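Glyoxalase/bleomycin resistance protein/dioxygenase (Albidiferax ferrireducens T118, PDB 4QB5) belongs to the vicinal oxygen chelate (glyoxalase/bleomycin resistance/dioxygenase) superfamily and may act as a dioxygenase. Local coordinates at residues 53-57 with 58-62. Residues are numbered along the deposited sequence; the frame is centred on the assembly and turned at random.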
# COMPACT_ATOMS: atom_id res chain seq x y z
N GLY C 53 -3.07 -11.96 12.94
CA GLY C 53 -2.67 -10.61 13.31
C GLY C 53 -2.14 -10.56 14.72
O GLY C 53 -2.69 -11.21 15.54
N VAL C 54 -1.11 -9.78 14.99
CA VAL C 54 -0.49 -9.64 16.34
C VAL C 54 -0.66 -8.20 16.77
O VAL C 54 -0.32 -7.26 16.01
CB VAL C 54 1.03 -9.95 16.25
CG1 VAL C 54 1.73 -9.71 17.59
CG2 VAL C 54 1.24 -11.37 15.74
N ALA C 55 -1.23 -8.01 17.95
CA ALA C 55 -1.54 -6.70 18.53
C ALA C 55 -0.33 -5.86 18.80
O ALA C 55 0.70 -6.35 19.20
CB ALA C 55 -2.37 -6.84 19.83
N ASN C 56 -0.48 -4.56 18.60
CA ASN C 56 0.49 -3.63 19.03
C ASN C 56 -0.12 -2.24 19.03
O ASN C 56 -0.29 -1.62 17.95
CB ASN C 56 1.71 -3.68 18.16
CG ASN C 56 2.76 -2.73 18.63
OD1 ASN C 56 2.58 -1.51 18.57
ND2 ASN C 56 3.85 -3.27 19.17
N LYS C 57 -0.50 -1.79 20.22
CA LYS C 57 -1.22 -0.53 20.39
C LYS C 57 -2.56 -0.68 19.67
O LYS C 57 -3.13 -1.75 19.73
CB LYS C 57 -0.39 0.66 19.88
CG LYS C 57 0.94 0.84 20.62
CD LYS C 57 1.49 2.28 20.54
CE LYS C 57 2.75 2.41 19.69
NZ LYS C 57 3.22 3.83 19.70
N SER C 58 -3.07 0.33 18.97
CA SER C 58 -4.33 0.14 18.24
C SER C 58 -4.14 -0.34 16.80
O SER C 58 -4.73 0.24 15.85
CB SER C 58 -5.21 1.40 18.29
OG SER C 58 -5.40 1.77 19.64
N ARG C 59 -3.34 -1.41 16.66
CA ARG C 59 -3.02 -2.05 15.39
C ARG C 59 -2.90 -3.55 15.51
O ARG C 59 -2.50 -4.09 16.58
CB ARG C 59 -1.66 -1.62 14.88
CG ARG C 59 -1.50 -0.15 14.62
CD ARG C 59 -0.72 0.61 15.68
NE ARG C 59 0.58 0.08 16.08
CZ ARG C 59 1.77 0.59 15.78
NH1 ARG C 59 1.94 1.61 14.93
NH2 ARG C 59 2.85 0.04 16.33
N TYR C 60 -3.14 -4.23 14.40
CA TYR C 60 -2.70 -5.58 14.24
C TYR C 60 -1.78 -5.67 13.04
O TYR C 60 -2.10 -5.14 11.95
CB TYR C 60 -3.90 -6.52 14.04
CG TYR C 60 -4.67 -6.83 15.31
CD1 TYR C 60 -4.25 -7.84 16.19
CD2 TYR C 60 -5.85 -6.17 15.60
CE1 TYR C 60 -4.98 -8.12 17.35
CE2 TYR C 60 -6.56 -6.43 16.75
CZ TYR C 60 -6.12 -7.41 17.62
OH TYR C 60 -6.91 -7.64 18.71
N PHE C 61 -0.70 -6.43 13.23
CA PHE C 61 0.36 -6.61 12.23
C PHE C 61 0.41 -8.03 11.74
O PHE C 61 0.22 -9.00 12.53
CB PHE C 61 1.73 -6.27 12.82
CG PHE C 61 1.95 -4.80 12.97
CD1 PHE C 61 2.24 -4.04 11.86
CD2 PHE C 61 1.84 -4.19 14.19
CE1 PHE C 61 2.45 -2.68 11.97
CE2 PHE C 61 2.03 -2.81 14.31
CZ PHE C 61 2.34 -2.06 13.22
N TYR C 62 0.65 -8.14 10.44
CA TYR C 62 0.71 -9.41 9.71
C TYR C 62 2.08 -9.44 9.03
O TYR C 62 2.31 -8.80 7.98
CB TYR C 62 -0.40 -9.45 8.63
CG TYR C 62 -1.77 -9.51 9.23
CD1 TYR C 62 -2.40 -8.37 9.69
CD2 TYR C 62 -2.45 -10.73 9.35
CE1 TYR C 62 -3.66 -8.42 10.24
CE2 TYR C 62 -3.69 -10.78 9.93
CZ TYR C 62 -4.29 -9.64 10.39
OH TYR C 62 -5.55 -9.77 10.92
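Val54 and Phe61 face each other as an antiparallel hydrogen-bonded pair: Val54 N donates to Phe61 O and Phe61 N to Val54 O, both at 2.9 Å. Ala55 and Tyr60 form the non-hydrogen-bonded pair that follows, and Asn56 N hydrogen-bonds to Arg59 O before the chain reverses through Lys57 and Ser58, the latter at the centre of an inverse gamma turn. At this turn Arg59 grips Asn56 side-on. Its NE donates to the backbone Asn56 O at 2.7 Å, an acceptor close to the guanidinium plane, while NH2 bonds Asn56 OD1, also at 2.7 Å, from above the amide carbonyl plane. Bends at chi2 (103°) and chi3 (51°) turn the guanidinium toward Asn56, the two side chains running side by side in the same direction. Lys57 CE lies over one guanidinium face and the Phe61 ring edge, through CE2, over the opposite one, both displaced toward the rim. Strand 54-55 is outermost, within this chain, in a four-stranded mixed sheet, one of two, as in the paired βαβββ modules of this superfamily; 59-64 is its inner neighbour. Tyr60 CE1 packs against Ala55 CB at 3.8 Å, its OH bonding Glu35 on helix 34-46. At the far end Gly53 CA sits over the Tyr62 ring, 3.7 Å from its centroid, in a CH-pi contact; Asp42 OD1 of the same helix accepts from both Gly53 N and Tyr62 OH.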